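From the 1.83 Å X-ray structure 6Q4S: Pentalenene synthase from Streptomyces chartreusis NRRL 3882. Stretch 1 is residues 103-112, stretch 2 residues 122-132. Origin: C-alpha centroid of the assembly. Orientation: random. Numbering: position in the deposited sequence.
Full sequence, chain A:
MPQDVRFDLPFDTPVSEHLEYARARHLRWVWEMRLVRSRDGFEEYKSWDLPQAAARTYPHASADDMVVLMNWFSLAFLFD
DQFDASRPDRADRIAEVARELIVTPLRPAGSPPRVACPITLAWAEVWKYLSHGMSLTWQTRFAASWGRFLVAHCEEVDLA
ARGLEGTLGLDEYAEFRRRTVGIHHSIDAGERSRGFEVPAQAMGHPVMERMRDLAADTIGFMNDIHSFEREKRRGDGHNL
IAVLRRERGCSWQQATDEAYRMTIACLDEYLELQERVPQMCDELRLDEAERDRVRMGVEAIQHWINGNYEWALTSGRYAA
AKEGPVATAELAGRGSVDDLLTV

Stretch 1, residues 103-112: VTPLRPAGSP
Stretch 2 (122-132) AWAEVWKYLSH

How do the two backbones run? Stretch 2 is helical from its first residue, in a helix that begins earlier in the chain; against it stretch 1 passes through a 3-10 segment at T104-P105, then extends into a type II turn from P108 to S111. CA atoms lie 6.2 Å apart for T104 and A124, 6.8 Å for P105 and W127, and 5.0 Å for A109 and K128; the register rises together from T104 to A109, obliquely, before the turn sends the chain back, with S111 O 4.0 Å from A124 CB.

What holds P105 against W127, which covers the most surface? W127 (chi1 170°, chi2 -109°) turns a ring face to the proline: P105 CB sits 3.8 Å from the centroid of its six-membered ring, 14° off the normal, a CH-pi contact. P105 CG also meets W123 CZ2 at 3.8 Å, an apolar contact.

How does T104 fit? Its CB points toward the helix, with chi1 m. Its carbons make van der Waals contacts: T104 CB lies 3.7 Å from W123 CD1 (W123 chi1 180°, t; chi2 -129°), while T104 CG2 approaches A124 CA at 3.9 Å and W127 CB at 4.1 Å. T104 OG1 is hydrogen-bonded elsewhere in the structure.

Where is the polar bonding? No direct hydrogen bond crosses; two waters bridge instead. One accepts from W127 NE1 (2.8 Å) and donates to R107 O (2.6 Å); the other accepts from G110 N (2.8 Å) and donates to A124 O (2.8 Å). Within the turn, S111 OG donates to P108 O at 2.9 Å.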

# COMPACT_ATOMS: atom_id res chain seq x y z
N VAL A 103 -5.16 6.77 -0.80
CA VAL A 103 -4.12 7.09 -1.80
C VAL A 103 -3.17 8.18 -1.34
O VAL A 103 -2.14 8.34 -1.90
CB VAL A 103 -4.71 7.43 -3.16
CG1 VAL A 103 -5.54 6.29 -3.68
CG2 VAL A 103 -5.58 8.65 -3.15
N THR A 104 -3.50 8.91 -0.27
CA THR A 104 -2.67 10.07 0.16
C THR A 104 -1.28 9.60 0.50
O THR A 104 -0.30 10.21 0.08
CB THR A 104 -3.40 10.85 1.28
OG1 THR A 104 -4.48 11.58 0.69
CG2 THR A 104 -2.51 11.78 2.04
N PRO A 105 -1.13 8.45 1.20
CA PRO A 105 0.24 7.99 1.41
C PRO A 105 0.86 7.34 0.21
O PRO A 105 2.03 7.00 0.28
CB PRO A 105 0.11 6.95 2.51
CG PRO A 105 -1.20 7.25 3.18
CD PRO A 105 -2.08 7.76 2.08
N LEU A 106 0.13 7.25 -0.90
CA LEU A 106 0.71 6.69 -2.13
C LEU A 106 1.06 7.76 -3.17
O LEU A 106 1.17 7.49 -4.35
CB LEU A 106 -0.30 5.68 -2.72
CG LEU A 106 -0.51 4.48 -1.78
CD1 LEU A 106 -1.66 3.63 -2.30
CD2 LEU A 106 0.77 3.66 -1.57
N ARG A 107 1.22 9.00 -2.72
CA ARG A 107 1.53 10.12 -3.62
C ARG A 107 2.52 11.06 -2.85
O ARG A 107 2.62 10.96 -1.63
CB ARG A 107 0.18 10.75 -4.02
CG ARG A 107 -0.10 12.12 -3.56
CD ARG A 107 -1.47 12.48 -3.07
NE ARG A 107 -2.59 12.24 -3.92
CZ ARG A 107 -3.82 12.26 -3.44
NH1 ARG A 107 -4.10 12.58 -2.16
NH2 ARG A 107 -4.80 11.97 -4.26
N PRO A 108 3.30 11.90 -3.55
CA PRO A 108 4.31 12.65 -2.80
C PRO A 108 3.69 13.54 -1.69
O PRO A 108 2.59 14.03 -1.80
CB PRO A 108 5.01 13.48 -3.89
CG PRO A 108 4.92 12.56 -5.07
CD PRO A 108 3.50 12.06 -5.02
N ALA A 109 4.40 13.64 -0.61
CA ALA A 109 3.93 14.41 0.54
C ALA A 109 3.73 15.85 0.09
O ALA A 109 4.53 16.37 -0.71
CB ALA A 109 4.98 14.35 1.62
N GLY A 110 2.62 16.46 0.50
CA GLY A 110 2.33 17.84 0.10
C GLY A 110 1.43 17.98 -1.09
O GLY A 110 0.87 19.03 -1.28
N SER A 111 1.23 16.91 -1.87
CA SER A 111 0.20 16.93 -2.88
C SER A 111 -1.21 17.10 -2.35
O SER A 111 -1.58 16.48 -1.36
CB SER A 111 0.18 15.61 -3.64
OG SER A 111 1.46 15.31 -4.12
N PRO A 112 -2.03 17.85 -3.07
CA PRO A 112 -3.42 18.06 -2.74
C PRO A 112 -4.25 16.83 -3.07
O PRO A 112 -3.97 16.14 -4.06
CB PRO A 112 -3.86 19.17 -3.71
CG PRO A 112 -2.95 19.05 -4.86
CD PRO A 112 -1.66 18.50 -4.34
N ALA A 122 -7.05 17.61 5.95
CA ALA A 122 -6.41 17.37 7.23
C ALA A 122 -5.44 16.24 7.11
O ALA A 122 -4.30 16.34 7.56
CB ALA A 122 -7.42 17.10 8.32
N TRP A 123 -5.89 15.14 6.51
CA TRP A 123 -4.98 14.01 6.33
C TRP A 123 -3.83 14.32 5.40
O TRP A 123 -2.71 13.91 5.68
CB TRP A 123 -5.76 12.76 5.90
CG TRP A 123 -4.97 11.52 5.66
CD1 TRP A 123 -5.06 10.74 4.54
CD2 TRP A 123 -3.98 10.87 6.51
NE1 TRP A 123 -4.24 9.65 4.65
CE2 TRP A 123 -3.56 9.71 5.84
CE3 TRP A 123 -3.44 11.14 7.76
CZ2 TRP A 123 -2.58 8.82 6.36
CZ3 TRP A 123 -2.47 10.26 8.29
CH2 TRP A 123 -2.03 9.13 7.57
N ALA A 124 -4.04 15.01 4.29
CA ALA A 124 -2.87 15.35 3.48
C ALA A 124 -1.80 16.08 4.30
O ALA A 124 -0.57 15.86 4.10
CB ALA A 124 -3.24 16.14 2.26
N GLU A 125 -2.24 16.93 5.23
CA GLU A 125 -1.31 17.65 6.12
C GLU A 125 -0.60 16.72 7.07
O GLU A 125 0.60 16.75 7.09
CB GLU A 125 -2.01 18.77 6.92
CG GLU A 125 -1.02 19.51 7.85
CD GLU A 125 -1.71 20.39 8.89
OE1 GLU A 125 -2.25 21.43 8.44
OE2 GLU A 125 -1.70 20.03 10.11
N VAL A 126 -1.35 15.87 7.76
CA VAL A 126 -0.82 14.99 8.78
C VAL A 126 0.16 14.03 8.22
O VAL A 126 1.18 13.76 8.86
CB VAL A 126 -1.94 14.31 9.61
CG1 VAL A 126 -1.49 13.12 10.45
CG2 VAL A 126 -2.64 15.35 10.46
N TRP A 127 -0.12 13.49 7.04
CA TRP A 127 0.75 12.48 6.43
C TRP A 127 2.13 13.06 6.10
O TRP A 127 3.11 12.42 6.32
CB TRP A 127 0.13 11.86 5.16
CG TRP A 127 1.11 11.02 4.40
CD1 TRP A 127 1.67 11.31 3.21
CD2 TRP A 127 1.71 9.81 4.84
NE1 TRP A 127 2.57 10.35 2.84
CE2 TRP A 127 2.61 9.40 3.83
CE3 TRP A 127 1.59 9.03 5.98
CZ2 TRP A 127 3.35 8.24 3.92
CZ3 TRP A 127 2.36 7.90 6.08
CH2 TRP A 127 3.19 7.49 5.03
N LYS A 128 2.19 14.29 5.67
CA LYS A 128 3.45 14.96 5.44
C LYS A 128 4.32 14.97 6.70
O LYS A 128 5.52 14.66 6.63
CB LYS A 128 3.15 16.37 4.96
CG LYS A 128 4.41 17.23 4.72
CD LYS A 128 4.01 18.56 4.10
CE LYS A 128 3.05 19.34 5.01
NZ LYS A 128 2.77 20.69 4.45
N TYR A 129 3.73 15.23 7.87
CA TYR A 129 4.52 15.13 9.13
C TYR A 129 4.81 13.72 9.60
O TYR A 129 5.89 13.42 10.09
CB TYR A 129 3.81 15.86 10.24
CG TYR A 129 3.75 17.36 10.00
CD1 TYR A 129 4.92 18.10 9.85
CD2 TYR A 129 2.53 18.04 9.91
CE1 TYR A 129 4.88 19.47 9.64
CE2 TYR A 129 2.49 19.41 9.71
CZ TYR A 129 3.66 20.11 9.56
OH TYR A 129 3.63 21.45 9.35
N LEU A 130 3.78 12.86 9.52
CA LEU A 130 3.95 11.49 9.99
C LEU A 130 4.98 10.77 9.16
O LEU A 130 5.76 9.95 9.69
CB LEU A 130 2.58 10.83 9.91
CG LEU A 130 2.17 9.73 10.83
CD1 LEU A 130 2.16 10.21 12.27
CD2 LEU A 130 0.77 9.29 10.42
N SER A 131 5.03 11.01 7.84
CA SER A 131 6.06 10.33 6.98
C SER A 131 7.47 10.96 7.04
O SER A 131 8.46 10.37 6.55
CB SER A 131 5.61 10.33 5.52
OG SER A 131 5.46 11.62 4.98
N HIS A 132 7.55 12.12 7.63
CA HIS A 132 8.80 12.89 7.65
C HIS A 132 9.93 12.10 8.34
O HIS A 132 9.76 11.58 9.42
CB HIS A 132 8.61 14.27 8.31
CG HIS A 132 9.86 15.09 8.30
ND1 HIS A 132 10.35 15.68 7.15
CD2 HIS A 132 10.77 15.32 9.26
CE1 HIS A 132 11.49 16.28 7.43
NE2 HIS A 132 11.78 16.06 8.70
O HOH W 1 3.91 10.03 0.38
O HOH W 2 0.97 14.75 2.07